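Local coordinates for protein glutathione s-transferase (Haemonchus contortus, PDB 2WS2) that probably catalyses the transfer of glutathione onto electrophilic substrates with release of a halide, as a sigma-type (Nu-class) glutathione transferase, at residues Arg12-Ile17 against Gln50-Glu55; Leu71-Gly76 against Trp83-Val88; Phe106-Gly111 against Gly115-Leu120; Thr145-Gly150 against Phe155-Val160; Lys171-Asp174 against Glu178-Ala181. One frame throughout, in Å; residues are numbered along the deposited sequence.

Contact 1: Arg12-Ile17 against Gln50-Glu55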
# COMPACT_ATOMS: atom_id res chain seq x y z
N ARG A 12 18.14 6.95 0.93
CA ARG A 12 17.20 6.46 1.92
C ARG A 12 16.02 5.92 1.16
O ARG A 12 15.98 4.75 0.94
CB ARG A 12 16.81 7.54 2.89
CG ARG A 12 17.91 7.76 3.94
CD ARG A 12 17.49 8.79 4.92
NE ARG A 12 16.91 9.94 4.25
CZ ARG A 12 17.60 10.98 3.76
NH1 ARG A 12 18.92 11.05 3.86
NH2 ARG A 12 16.93 11.96 3.15
N GLY A 13 15.16 6.82 0.71
CA GLY A 13 14.07 6.58 -0.21
C GLY A 13 13.15 5.48 0.25
O GLY A 13 12.69 5.47 1.40
N ALA A 14 12.90 4.53 -0.66
CA ALA A 14 11.92 3.46 -0.45
C ALA A 14 12.56 2.25 0.25
O ALA A 14 11.92 1.22 0.43
CB ALA A 14 11.32 3.04 -1.81
N ALA A 15 13.82 2.36 0.64
CA ALA A 15 14.44 1.20 1.26
C ALA A 15 14.88 1.49 2.70
O ALA A 15 15.40 0.61 3.39
CB ALA A 15 15.62 0.74 0.42
N GLU A 16 14.64 2.72 3.15
CA GLU A 16 15.17 3.14 4.47
C GLU A 16 14.53 2.35 5.61
O GLU A 16 15.24 1.73 6.42
CB GLU A 16 15.05 4.67 4.66
CG GLU A 16 15.80 5.24 5.92
CD GLU A 16 17.27 4.83 6.03
OE1 GLU A 16 17.89 4.43 5.02
OE2 GLU A 16 17.82 4.90 7.15
N ILE A 17 13.20 2.31 5.65
CA ILE A 17 12.50 1.52 6.67
C ILE A 17 12.96 0.03 6.74
O ILE A 17 13.32 -0.47 7.83
CB ILE A 17 10.93 1.74 6.58
CG1 ILE A 17 10.23 1.41 7.89
CG2 ILE A 17 10.34 0.99 5.42
CD1 ILE A 17 10.45 -0.01 8.34
N GLN A 50 12.37 -3.12 -11.05
CA GLN A 50 12.14 -2.09 -10.08
C GLN A 50 13.03 -2.36 -8.85
O GLN A 50 13.47 -3.49 -8.59
CB GLN A 50 10.65 -2.06 -9.69
CG GLN A 50 9.75 -1.26 -10.66
CD GLN A 50 8.26 -1.28 -10.32
OE1 GLN A 50 7.42 -1.15 -11.21
NE2 GLN A 50 7.92 -1.41 -9.01
N LEU A 51 13.31 -1.29 -8.11
CA LEU A 51 13.94 -1.45 -6.80
C LEU A 51 13.04 -0.79 -5.75
O LEU A 51 12.27 0.11 -6.08
CB LEU A 51 15.36 -0.86 -6.82
CG LEU A 51 16.49 -1.56 -7.59
CD1 LEU A 51 17.83 -0.76 -7.43
CD2 LEU A 51 16.69 -3.03 -7.22
N PRO A 52 13.15 -1.20 -4.47
CA PRO A 52 14.08 -2.11 -3.85
C PRO A 52 13.68 -3.55 -4.04
O PRO A 52 12.51 -3.83 -4.33
CB PRO A 52 14.00 -1.73 -2.37
CG PRO A 52 12.63 -1.25 -2.19
CD PRO A 52 12.19 -0.64 -3.48
N VAL A 53 14.66 -4.44 -3.93
CA VAL A 53 14.43 -5.87 -3.98
C VAL A 53 15.22 -6.53 -2.88
O VAL A 53 16.43 -6.32 -2.76
CB VAL A 53 14.95 -6.46 -5.31
CG1 VAL A 53 15.05 -7.97 -5.22
CG2 VAL A 53 14.05 -5.99 -6.47
N LEU A 54 14.53 -7.36 -2.09
CA LEU A 54 15.16 -8.27 -1.16
C LEU A 54 15.47 -9.69 -1.68
O LEU A 54 14.63 -10.33 -2.34
CB LEU A 54 14.30 -8.39 0.09
CG LEU A 54 15.03 -9.18 1.18
CD1 LEU A 54 16.19 -8.30 1.78
CD2 LEU A 54 14.09 -9.65 2.24
N GLU A 55 16.67 -10.19 -1.36
CA GLU A 55 16.95 -11.61 -1.50
C GLU A 55 17.17 -12.32 -0.18
O GLU A 55 17.95 -11.86 0.67
CB GLU A 55 18.14 -11.88 -2.44
CG GLU A 55 17.99 -11.26 -3.82
CD GLU A 55 18.99 -11.82 -4.81
OE1 GLU A 55 19.13 -11.21 -5.90
OE2 GLU A 55 19.64 -12.84 -4.49

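Contact 2: Leu71-Gly76 against Trp83-Val88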
# COMPACT_ATOMS: atom_id res chain seq x y z
N LEU A 71 9.84 -8.72 6.65
CA LEU A 71 10.92 -8.74 7.65
C LEU A 71 10.45 -8.47 9.09
O LEU A 71 10.91 -9.10 10.03
CB LEU A 71 11.96 -7.72 7.25
CG LEU A 71 12.92 -8.15 6.15
CD1 LEU A 71 13.98 -7.12 6.03
CD2 LEU A 71 13.54 -9.47 6.44
N ALA A 72 9.55 -7.52 9.22
CA ALA A 72 8.94 -7.13 10.51
C ALA A 72 8.22 -8.28 11.25
O ALA A 72 8.42 -8.47 12.46
CB ALA A 72 7.99 -5.96 10.28
N ARG A 73 7.41 -9.05 10.50
CA ARG A 73 6.77 -10.28 10.99
C ARG A 73 7.76 -11.29 11.49
O ARG A 73 7.63 -11.80 12.60
CB ARG A 73 5.95 -10.96 9.87
CG ARG A 73 4.56 -10.47 9.76
CD ARG A 73 3.73 -11.38 8.85
NE ARG A 73 2.54 -10.66 8.41
CZ ARG A 73 1.61 -11.16 7.61
NH1 ARG A 73 1.72 -12.43 7.16
NH2 ARG A 73 0.59 -10.41 7.27
N LYS A 74 8.77 -11.60 10.69
CA LYS A 74 9.71 -12.65 11.09
C LYS A 74 10.55 -12.22 12.30
O LYS A 74 10.99 -13.06 13.06
CB LYS A 74 10.58 -13.14 9.91
CG LYS A 74 11.70 -12.22 9.49
CD LYS A 74 12.36 -12.62 8.16
CE LYS A 74 13.17 -13.87 8.26
NZ LYS A 74 13.40 -14.39 6.88
N PHE A 75 10.75 -10.91 12.45
CA PHE A 75 11.58 -10.35 13.53
C PHE A 75 10.83 -9.80 14.80
O PHE A 75 11.43 -9.67 15.86
CB PHE A 75 12.56 -9.29 12.94
CG PHE A 75 13.63 -9.86 12.00
CD1 PHE A 75 13.82 -9.33 10.74
CD2 PHE A 75 14.43 -10.91 12.39
CE1 PHE A 75 14.80 -9.81 9.89
CE2 PHE A 75 15.42 -11.41 11.55
CZ PHE A 75 15.60 -10.87 10.30
N GLY A 76 9.54 -9.50 14.70
CA GLY A 76 8.74 -9.06 15.88
C GLY A 76 8.46 -7.55 15.98
O GLY A 76 8.37 -6.97 17.09
N TRP A 83 -4.65 -8.69 15.28
CA TRP A 83 -5.43 -7.45 15.16
C TRP A 83 -4.52 -6.22 15.13
O TRP A 83 -4.75 -5.28 14.34
CB TRP A 83 -6.56 -7.35 16.22
CG TRP A 83 -7.15 -5.99 16.30
CD1 TRP A 83 -6.77 -4.99 17.15
CD2 TRP A 83 -8.19 -5.45 15.48
NE1 TRP A 83 -7.50 -3.87 16.92
CE2 TRP A 83 -8.36 -4.10 15.88
CE3 TRP A 83 -8.99 -5.98 14.45
CZ2 TRP A 83 -9.33 -3.28 15.31
CZ3 TRP A 83 -9.93 -5.14 13.85
CH2 TRP A 83 -10.10 -3.82 14.27
N GLU A 84 -3.48 -6.24 15.97
CA GLU A 84 -2.47 -5.17 16.08
C GLU A 84 -1.68 -5.08 14.75
O GLU A 84 -1.32 -3.98 14.31
CB GLU A 84 -1.53 -5.43 17.27
CG GLU A 84 -0.43 -4.36 17.56
CD GLU A 84 0.20 -4.48 18.95
OE1 GLU A 84 1.45 -4.62 19.04
OE2 GLU A 84 -0.55 -4.46 19.98
N GLU A 85 -1.49 -6.21 14.09
CA GLU A 85 -0.69 -6.22 12.87
C GLU A 85 -1.44 -5.53 11.76
O GLU A 85 -0.85 -5.00 10.83
CB GLU A 85 -0.34 -7.64 12.47
CG GLU A 85 0.64 -8.29 13.37
CD GLU A 85 0.98 -9.68 12.94
OE1 GLU A 85 1.50 -9.88 11.81
OE2 GLU A 85 0.75 -10.60 13.75
N ALA A 86 -2.75 -5.54 11.85
CA ALA A 86 -3.55 -4.96 10.79
C ALA A 86 -3.66 -3.51 11.12
O ALA A 86 -3.75 -2.67 10.26
CB ALA A 86 -4.91 -5.59 10.73
N VAL A 87 -3.74 -3.23 12.40
CA VAL A 87 -3.76 -1.81 12.83
C VAL A 87 -2.52 -1.08 12.29
O VAL A 87 -2.60 -0.01 11.70
CB VAL A 87 -3.92 -1.70 14.37
CG1 VAL A 87 -3.29 -0.37 14.92
CG2 VAL A 87 -5.41 -1.85 14.80
N VAL A 88 -1.37 -1.69 12.53
CA VAL A 88 -0.04 -1.33 12.07
C VAL A 88 -0.01 -1.15 10.56
O VAL A 88 0.44 -0.10 10.07
CB VAL A 88 0.93 -2.46 12.40
CG1 VAL A 88 2.17 -2.45 11.47
CG2 VAL A 88 1.38 -2.40 13.88
O HOH W 1 1.62 -8.26 10.01

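Contact 3: Phe106-Gly111 against Gly115-Leu120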
# COMPACT_ATOMS: atom_id res chain seq x y z
N PHE A 106 6.35 18.58 -2.62
CA PHE A 106 7.67 18.18 -2.17
C PHE A 106 8.77 18.61 -3.15
O PHE A 106 9.94 18.76 -2.77
CB PHE A 106 7.69 16.66 -1.98
CG PHE A 106 7.95 16.19 -0.57
CD1 PHE A 106 7.64 17.00 0.53
CD2 PHE A 106 8.48 14.93 -0.34
CE1 PHE A 106 7.87 16.56 1.82
CE2 PHE A 106 8.72 14.48 0.97
CZ PHE A 106 8.41 15.29 2.05
N LYS A 107 8.38 18.82 -4.41
CA LYS A 107 9.31 19.07 -5.51
C LYS A 107 9.45 20.56 -5.85
O LYS A 107 10.55 21.03 -6.12
CB LYS A 107 8.89 18.28 -6.76
CG LYS A 107 8.69 16.77 -6.51
CD LYS A 107 9.95 16.09 -6.00
CE LYS A 107 9.91 15.81 -4.50
NZ LYS A 107 11.14 15.15 -3.99
N VAL A 108 8.33 21.28 -5.85
CA VAL A 108 8.31 22.74 -6.03
C VAL A 108 9.28 23.51 -5.09
O VAL A 108 9.36 24.76 -5.11
CB VAL A 108 6.86 23.25 -5.98
CG1 VAL A 108 6.66 24.35 -4.97
CG2 VAL A 108 6.36 23.64 -7.38
N LEU A 109 10.02 22.76 -4.28
CA LEU A 109 11.32 23.25 -3.83
C LEU A 109 12.45 22.33 -4.28
O LEU A 109 13.44 22.79 -4.86
CB LEU A 109 11.37 23.53 -2.33
CG LEU A 109 12.59 24.40 -1.97
CD1 LEU A 109 12.23 25.49 -0.94
CD2 LEU A 109 13.79 23.57 -1.51
N LEU A 110 12.30 21.03 -4.06
CA LEU A 110 13.30 20.08 -4.55
C LEU A 110 13.32 19.99 -6.09
O LEU A 110 13.10 21.00 -6.78
CB LEU A 110 13.17 18.70 -3.86
CG LEU A 110 13.70 18.56 -2.41
CD1 LEU A 110 13.04 19.53 -1.47
CD2 LEU A 110 13.55 17.14 -1.84
N GLY A 111 13.56 18.80 -6.63
CA GLY A 111 13.79 18.66 -8.05
C GLY A 111 12.61 18.54 -9.00
O GLY A 111 12.39 17.45 -9.55
N GLY A 115 5.52 26.07 -9.87
CA GLY A 115 4.28 26.62 -9.33
C GLY A 115 4.42 27.65 -8.25
O GLY A 115 5.52 27.84 -7.69
N ASP A 116 3.30 28.34 -7.99
CA ASP A 116 3.09 29.14 -6.79
C ASP A 116 3.35 28.16 -5.65
O ASP A 116 2.68 27.12 -5.57
CB ASP A 116 1.64 29.67 -6.76
CG ASP A 116 1.48 30.97 -5.94
OD1 ASP A 116 2.08 31.10 -4.85
OD2 ASP A 116 0.70 31.86 -6.39
N LEU A 117 4.37 28.46 -4.85
CA LEU A 117 4.90 27.53 -3.84
C LEU A 117 4.07 27.69 -2.57
O LEU A 117 3.76 26.71 -1.88
CB LEU A 117 6.38 27.83 -3.58
CG LEU A 117 7.32 26.94 -2.75
CD1 LEU A 117 8.74 27.35 -3.00
CD2 LEU A 117 7.04 26.97 -1.24
N LYS A 118 3.73 28.95 -2.30
CA LYS A 118 2.98 29.34 -1.11
C LYS A 118 1.55 28.83 -1.16
O LYS A 118 0.99 28.49 -0.12
CB LYS A 118 2.98 30.87 -0.97
CG LYS A 118 3.17 31.37 0.49
CD LYS A 118 4.52 30.92 1.08
CE LYS A 118 5.71 31.52 0.32
NZ LYS A 118 6.99 30.73 0.48
N ALA A 119 0.96 28.77 -2.35
CA ALA A 119 -0.41 28.28 -2.49
C ALA A 119 -0.51 26.78 -2.82
O ALA A 119 -1.59 26.29 -3.15
CB ALA A 119 -1.23 29.13 -3.46
N LEU A 120 0.61 26.08 -2.73
CA LEU A 120 0.63 24.62 -2.74
C LEU A 120 0.88 24.16 -1.32
O LEU A 120 0.30 23.17 -0.84
CB LEU A 120 1.72 24.08 -3.65
CG LEU A 120 1.40 23.86 -5.13
CD1 LEU A 120 2.28 22.76 -5.59
CD2 LEU A 120 -0.08 23.52 -5.37

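Contact 4: Thr145-Gly150 against Phe155-Val160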
# COMPACT_ATOMS: atom_id res chain seq x y z
N THR A 145 1.36 4.91 25.36
CA THR A 145 2.68 4.32 25.65
C THR A 145 3.85 5.14 25.11
O THR A 145 5.00 4.75 25.29
CB THR A 145 2.84 2.83 25.13
OG1 THR A 145 2.58 2.74 23.72
CG2 THR A 145 1.97 1.86 25.91
N GLY A 146 3.56 6.29 24.50
CA GLY A 146 4.50 6.95 23.60
C GLY A 146 4.49 6.37 22.17
O GLY A 146 4.81 7.10 21.22
N TYR A 147 4.17 5.08 22.01
CA TYR A 147 4.16 4.39 20.67
C TYR A 147 2.80 4.36 19.99
O TYR A 147 1.78 4.55 20.62
CB TYR A 147 4.61 2.94 20.80
CG TYR A 147 6.01 2.76 21.32
CD1 TYR A 147 6.24 2.28 22.60
CD2 TYR A 147 7.12 3.06 20.52
CE1 TYR A 147 7.55 2.11 23.10
CE2 TYR A 147 8.42 2.90 21.01
CZ TYR A 147 8.63 2.43 22.29
OH TYR A 147 9.93 2.27 22.77
N LEU A 148 2.75 4.06 18.68
CA LEU A 148 1.48 4.14 17.98
C LEU A 148 0.54 2.97 18.28
O LEU A 148 -0.68 3.13 18.28
CB LEU A 148 1.67 4.36 16.46
CG LEU A 148 2.07 5.70 15.83
CD1 LEU A 148 2.83 5.41 14.51
CD2 LEU A 148 0.92 6.65 15.55
N VAL A 149 1.11 1.81 18.56
CA VAL A 149 0.34 0.56 18.59
C VAL A 149 1.07 -0.35 19.58
O VAL A 149 2.27 -0.57 19.49
CB VAL A 149 0.28 -0.07 17.14
CG1 VAL A 149 -0.48 -1.38 17.14
CG2 VAL A 149 -0.34 0.91 16.17
N GLY A 150 0.34 -0.83 20.58
CA GLY A 150 0.93 -1.68 21.61
C GLY A 150 1.94 -0.87 22.38
O GLY A 150 1.73 0.32 22.60
N PHE A 155 6.74 -1.19 12.67
CA PHE A 155 7.33 -0.50 11.50
C PHE A 155 6.47 0.71 11.19
O PHE A 155 6.92 1.63 10.48
CB PHE A 155 7.52 -1.40 10.23
CG PHE A 155 6.22 -1.97 9.68
CD1 PHE A 155 5.78 -3.22 10.09
CD2 PHE A 155 5.43 -1.25 8.79
CE1 PHE A 155 4.56 -3.76 9.64
CE2 PHE A 155 4.21 -1.79 8.30
CZ PHE A 155 3.79 -3.04 8.74
N ALA A 156 5.27 0.74 11.77
CA ALA A 156 4.40 1.90 11.64
C ALA A 156 5.02 3.15 12.31
O ALA A 156 4.90 4.27 11.80
CB ALA A 156 3.07 1.63 12.19
N ASP A 157 5.64 2.92 13.47
CA ASP A 157 6.57 3.88 14.10
C ASP A 157 7.72 4.28 13.15
O ASP A 157 8.02 5.47 13.00
CB ASP A 157 7.12 3.25 15.38
CG ASP A 157 6.06 3.15 16.46
OD1 ASP A 157 5.36 4.14 16.67
OD2 ASP A 157 5.90 2.10 17.08
N LEU A 158 8.32 3.31 12.48
CA LEU A 158 9.48 3.61 11.66
C LEU A 158 9.12 4.58 10.55
O LEU A 158 9.85 5.54 10.30
CB LEU A 158 10.23 2.36 11.21
CG LEU A 158 10.74 1.48 12.36
CD1 LEU A 158 11.50 0.30 11.87
CD2 LEU A 158 11.61 2.30 13.38
N TYR A 159 7.92 4.42 9.99
CA TYR A 159 7.60 5.14 8.76
C TYR A 159 7.29 6.59 9.05
O TYR A 159 7.67 7.48 8.31
CB TYR A 159 6.40 4.51 8.05
CG TYR A 159 6.74 3.55 6.93
CD1 TYR A 159 7.16 4.01 5.69
CD2 TYR A 159 6.57 2.17 7.10
CE1 TYR A 159 7.45 3.13 4.64
CE2 TYR A 159 6.86 1.27 6.04
CZ TYR A 159 7.29 1.76 4.83
OH TYR A 159 7.59 0.88 3.82
N VAL A 160 6.54 6.86 10.10
CA VAL A 160 6.13 8.23 10.29
C VAL A 160 7.26 9.07 10.92
O VAL A 160 7.36 10.25 10.65
CB VAL A 160 4.71 8.36 10.95
CG1 VAL A 160 4.20 7.02 11.40
CG2 VAL A 160 4.65 9.43 12.09

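Contact 5: Lys171-Asp174 against Glu178-Ala181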
# COMPACT_ATOMS: atom_id res chain seq x y z
N LYS A 171 9.19 23.84 10.31
CA LYS A 171 7.94 23.98 11.07
C LYS A 171 6.96 22.82 10.79
O LYS A 171 5.74 23.00 10.81
CB LYS A 171 7.29 25.35 10.79
CG LYS A 171 7.33 25.77 9.31
CD LYS A 171 6.83 27.22 9.08
CE LYS A 171 6.60 27.46 7.58
NZ LYS A 171 7.87 27.51 6.80
N LEU A 172 7.52 21.65 10.55
CA LEU A 172 6.76 20.45 10.17
C LEU A 172 5.75 20.05 11.26
O LEU A 172 4.55 20.10 11.03
CB LEU A 172 7.68 19.32 9.76
CG LEU A 172 7.07 18.08 9.08
CD1 LEU A 172 6.26 18.38 7.81
CD2 LEU A 172 8.16 17.13 8.78
N TYR A 173 6.21 19.68 12.46
CA TYR A 173 5.21 19.40 13.50
C TYR A 173 5.07 20.56 14.50
O TYR A 173 5.24 20.37 15.72
CB TYR A 173 5.41 18.05 14.24
CG TYR A 173 6.38 17.01 13.69
CD1 TYR A 173 6.80 15.97 14.48
CD2 TYR A 173 6.88 17.08 12.41
CE1 TYR A 173 7.67 15.01 14.04
CE2 TYR A 173 7.78 16.13 11.96
CZ TYR A 173 8.17 15.12 12.77
OH TYR A 173 9.03 14.17 12.31
N ASP A 174 4.77 21.75 13.97
CA ASP A 174 4.65 22.98 14.77
C ASP A 174 3.54 22.84 15.83
O ASP A 174 3.84 22.57 17.00
CB ASP A 174 4.46 24.22 13.87
CG ASP A 174 4.66 25.54 14.63
OD1 ASP A 174 5.73 25.72 15.27
OD2 ASP A 174 3.76 26.40 14.60
N GLU A 178 3.20 16.33 20.22
CA GLU A 178 3.17 14.89 20.47
C GLU A 178 3.75 14.11 19.32
O GLU A 178 4.40 13.09 19.54
CB GLU A 178 1.79 14.39 20.90
CG GLU A 178 1.54 14.59 22.42
CD GLU A 178 0.92 15.93 22.72
OE1 GLU A 178 1.03 16.82 21.85
OE2 GLU A 178 0.26 16.09 23.79
N VAL A 179 3.52 14.59 18.10
CA VAL A 179 4.08 13.94 16.92
C VAL A 179 5.59 14.06 17.03
O VAL A 179 6.30 13.05 17.13
CB VAL A 179 3.57 14.63 15.62
CG1 VAL A 179 4.09 13.96 14.38
CG2 VAL A 179 2.07 14.69 15.64
N LYS A 180 6.06 15.30 17.12
CA LYS A 180 7.50 15.57 17.28
C LYS A 180 8.18 14.69 18.31
O LYS A 180 9.25 14.20 18.09
CB LYS A 180 7.78 17.09 17.52
CG LYS A 180 9.27 17.41 17.72
CD LYS A 180 9.50 18.93 17.63
CE LYS A 180 10.74 19.38 18.44
NZ LYS A 180 10.56 20.83 18.86
N ALA A 181 7.54 14.43 19.43
CA ALA A 181 8.17 13.61 20.48
C ALA A 181 8.11 12.11 20.19
O ALA A 181 8.91 11.33 20.70
CB ALA A 181 7.51 13.90 21.80

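Contact 1: Arg12-Ile17 against Gln50-Glu55
Pro-52 meets Ala-14 and Ala-15 with three different ring atoms. CB of Ala-14 lies 4.1 Å from CD of Pro-52, and CB of Ala-15 lies 4.1 Å from CB of Pro-52. Between these two methyl contacts, CG of Pro-52 comes to 3.7 Å from the carbonyl O of Ala-14, so the ring is laid along the backbone of the turn. The interaction is purely van der Waals. With just methyl groups on the alanines of the turn, the backbones come close, CA of Ala-15 and CA of Pro-52 being 6.1 Å apart.

The peptide bond from Leu-51 to Pro-52 is cis, which sets the CA atoms of Leu-51 and Pro-52 3.0 Å apart. A cis-proline directly ahead of a sheet strand is the hallmark of the thioredoxin-like domain; in glutathione transferases this loop borders the glutathione site, and the backbone of the residue before the proline typically reads the cysteinyl part of the tripeptide. Here the proline leads into strand 53-56, where Val-53 pairs with Thr-7 and Glu-55 with Lys-5 of the neighbouring inner strand 4-9.

On the other side, the turn that carries the alanines is closed by Ala-15 N donating to Arg-12 O at 3.2 Å, just before helix 16-24. Ala-14 N donates to the hydroxyl of Tyr-8, whose side chain also touches Pro-52 and Ala-15. Ser-64 of helix 64-75 packs on both Ala-14 and Pro-52. Further out, Gln-50 OE1 is hydrogen-bonded to Gln-94 NE2 of the second subunit.

Contact 2: Leu71-Gly76 against Trp83-Val88
Arg-73 reaches toward Glu-85 on a chain extended from CG to NE (chi3 -161°), while Glu-85 sets its CG opposite the carbonyl carbon and beside the backbone N (chi1 -71°), then runs straight on. These shapes span helices whose nearest CA atoms, those of Arg-73 and Glu-85, are 8.7 Å apart. The side chains cross nearly perpendicularly, with the guanidinium and carboxylate planes turned 79° apart. OE1 of Glu-85 lies 3.6 Å from NE of Arg-73 but well out of the guanidinium plane: a long salt bridge held by charge alone. The same oxygen rests 3.7 Å from Arg-73 CG.

A water lies between them and may bridge the pair: NE of Arg-73 donates to it at 3.0 Å, but its contact with Glu-85 OE1 is modelled too short to be relied on. The stronger partner of Arg-73 is in the other chain: its NH1 forms a salt bridge with OE1 of Glu-85 of the second subunit, and its side chain packs on Arg-73 of the second subunit. Arg-73 and Glu-85 thus meet the same pair of the second subunit in a polar cluster at the dimer interface, where these two helices of glutathione transferases pack.

Contact 3: Phe106-Gly111 against Gly115-Leu120
The link between helix 103-107 and helix 118-143 of the all-helical C-terminal domain folds back on itself here, bringing Val-108 against Leu-117 and Gly-115. CA of Val-108 and CA of Leu-117 are 6.3 Å apart. Their side chains slide past each other in opposite directions, and the two branches of the valine divide the work. CG1 presses on CG of Leu-117 at 3.5 Å, tighter than ordinary carbon contact; CG2 instead covers the start of the returning segment, 3.6 Å from Gly-115 N. Leu-117 holds its CG anti to the backbone N (chi1 -171°), which sends CD1 over the valine's backbone, 3.4 Å from Val-108 O. At the margin, CD1 of Leu-109 grazes CD1 of Leu-117 at 4.5 Å.

Val-108 has a chi1 of 126°, far from a staggered position, so the close fit carries some local strain or uncertainty. Tyr-105 of helix 103-107 also touches Leu-117 and Leu-120, extending the apolar patch, and Asp-113 in the intervening turn packs on Val-108. Between the two segments the adhesion is dispersive, without polar bonds to fix a direction, and it sits at the protein surface; shape and burial of methyl groups are what join them.

Contact 4: Thr145-Gly150 against Phe155-Val160
Asp-157 points its carboxylate into the bend at Tyr-147 and Leu-148, and its two oxygens are used differently. OD1 accepts from the backbone N of Leu-148 at 3.3 Å through its syn lone pair, with an N-H...O angle of 153°. His-182 NE2 also bonds OD1, while OD2 takes Thr-154 N. Both oxygens of this buried group are therefore engaged, which should favour the ionised form. With CG set beside its own backbone N (chi1 -71°), the aspartate can face both the loop and the start of its own helix.

The Tyr-147 side chain crosses it at about a right angle, ring and carboxylate planes 58° apart, and CD2 of Tyr-147 lies 3.8 Å from Asp-157 OD2; this ring also makes a cation-pi contact with Lys-185. Leu-148 runs past the aspartate in the opposite direction. Its CD1 reaches the helix backbone, 3.6 Å from Ala-156 O, and its side chain also packs on Val-136, Ile-139 and Leu-140 of helix 118-143. Behind it, Thr-145 OG1 donates to Gly-150 O at 2.8 Å, in the carbonyl plane, closing the loop.

The bond from Thr-154 N to Asp-157 supplies one of the two reciprocal bonds of a capping box, consistent with the N-capping motif known at this helix in glutathione transferases.

Contact 5: Lys171-Asp174 against Glu178-Ala181
Tyr-173 and Lys-180 have the nearest CA atoms, 5.8 Å apart, where loop 171-174 runs close beside the first turns of helix 177-186. The loop belongs to the C-terminal helical domain of the glutathione transferase fold and joins helix 155-162 to helix 177-186.

The tyrosine ring fills most of the interface. Its direction crosses that of the Val-179 side chain at about a right angle, and the CG1 branch of the valine approaches the ring obliquely: CG1 of Val-179 lies 3.9 Å from CG and 3.7 Å from CE1 of Tyr-173. That branch is put there by a chi1 of -178°, with CG1 anti to the valine's backbone N. Of the Lys-180 side chain it is CB that comes near, 4.1 Å from Tyr-173 CE1 and nearer still to the doubtful CD1; beyond CG its chain is extended and leads away from the loop. In the plane of the ring, the edge at CD1 faces the backbone N of Lys-180, but the model places them implausibly close. The tyrosine chi1 of -12° is nearly eclipsed, so the exact position of the ring, and with it the closeness of the packing, is doubtful; that the tyrosine lies against Val-179 and the start of the helix is as much as the model supports.

Phe-133 of helix 118-143 backs this pair: its ring meets that of Tyr-173 with the planes at about 60°, and it also touches Val-179 and Leu-172. Leu-172 packs on Phe-125 as well, while its carbonyl ties the loop to the same long helix. There, Arg-129 NH1 is hydrogen-bonded to Leu-172 O.

In the fold
Contacts 1, 2 and 4 form a continuous network across the two domains. Leu-54 CD2 of contact 1 is 4.2 Å from Leu-71 CD2 of contact 2. Ile-17 CG1, also of contact 1, lies 3.5 Å from Leu-158 CB of contact 4, and Ala-72 CB of contact 2 is 3.5 Å from Phe-155 CD1 of contact 4. Contact 1 lies where relatives bind glutathione; contact 2 sits at the dimer interface. Contacts 3 and 5 are outlying: nearest atoms are about 6 Å apart between them, about 5 Å between contacts 4 and 5, and about 8 Å between contacts 1 and 3. Helix 177-186 of contact 5 is tied to contact 4 through His-182.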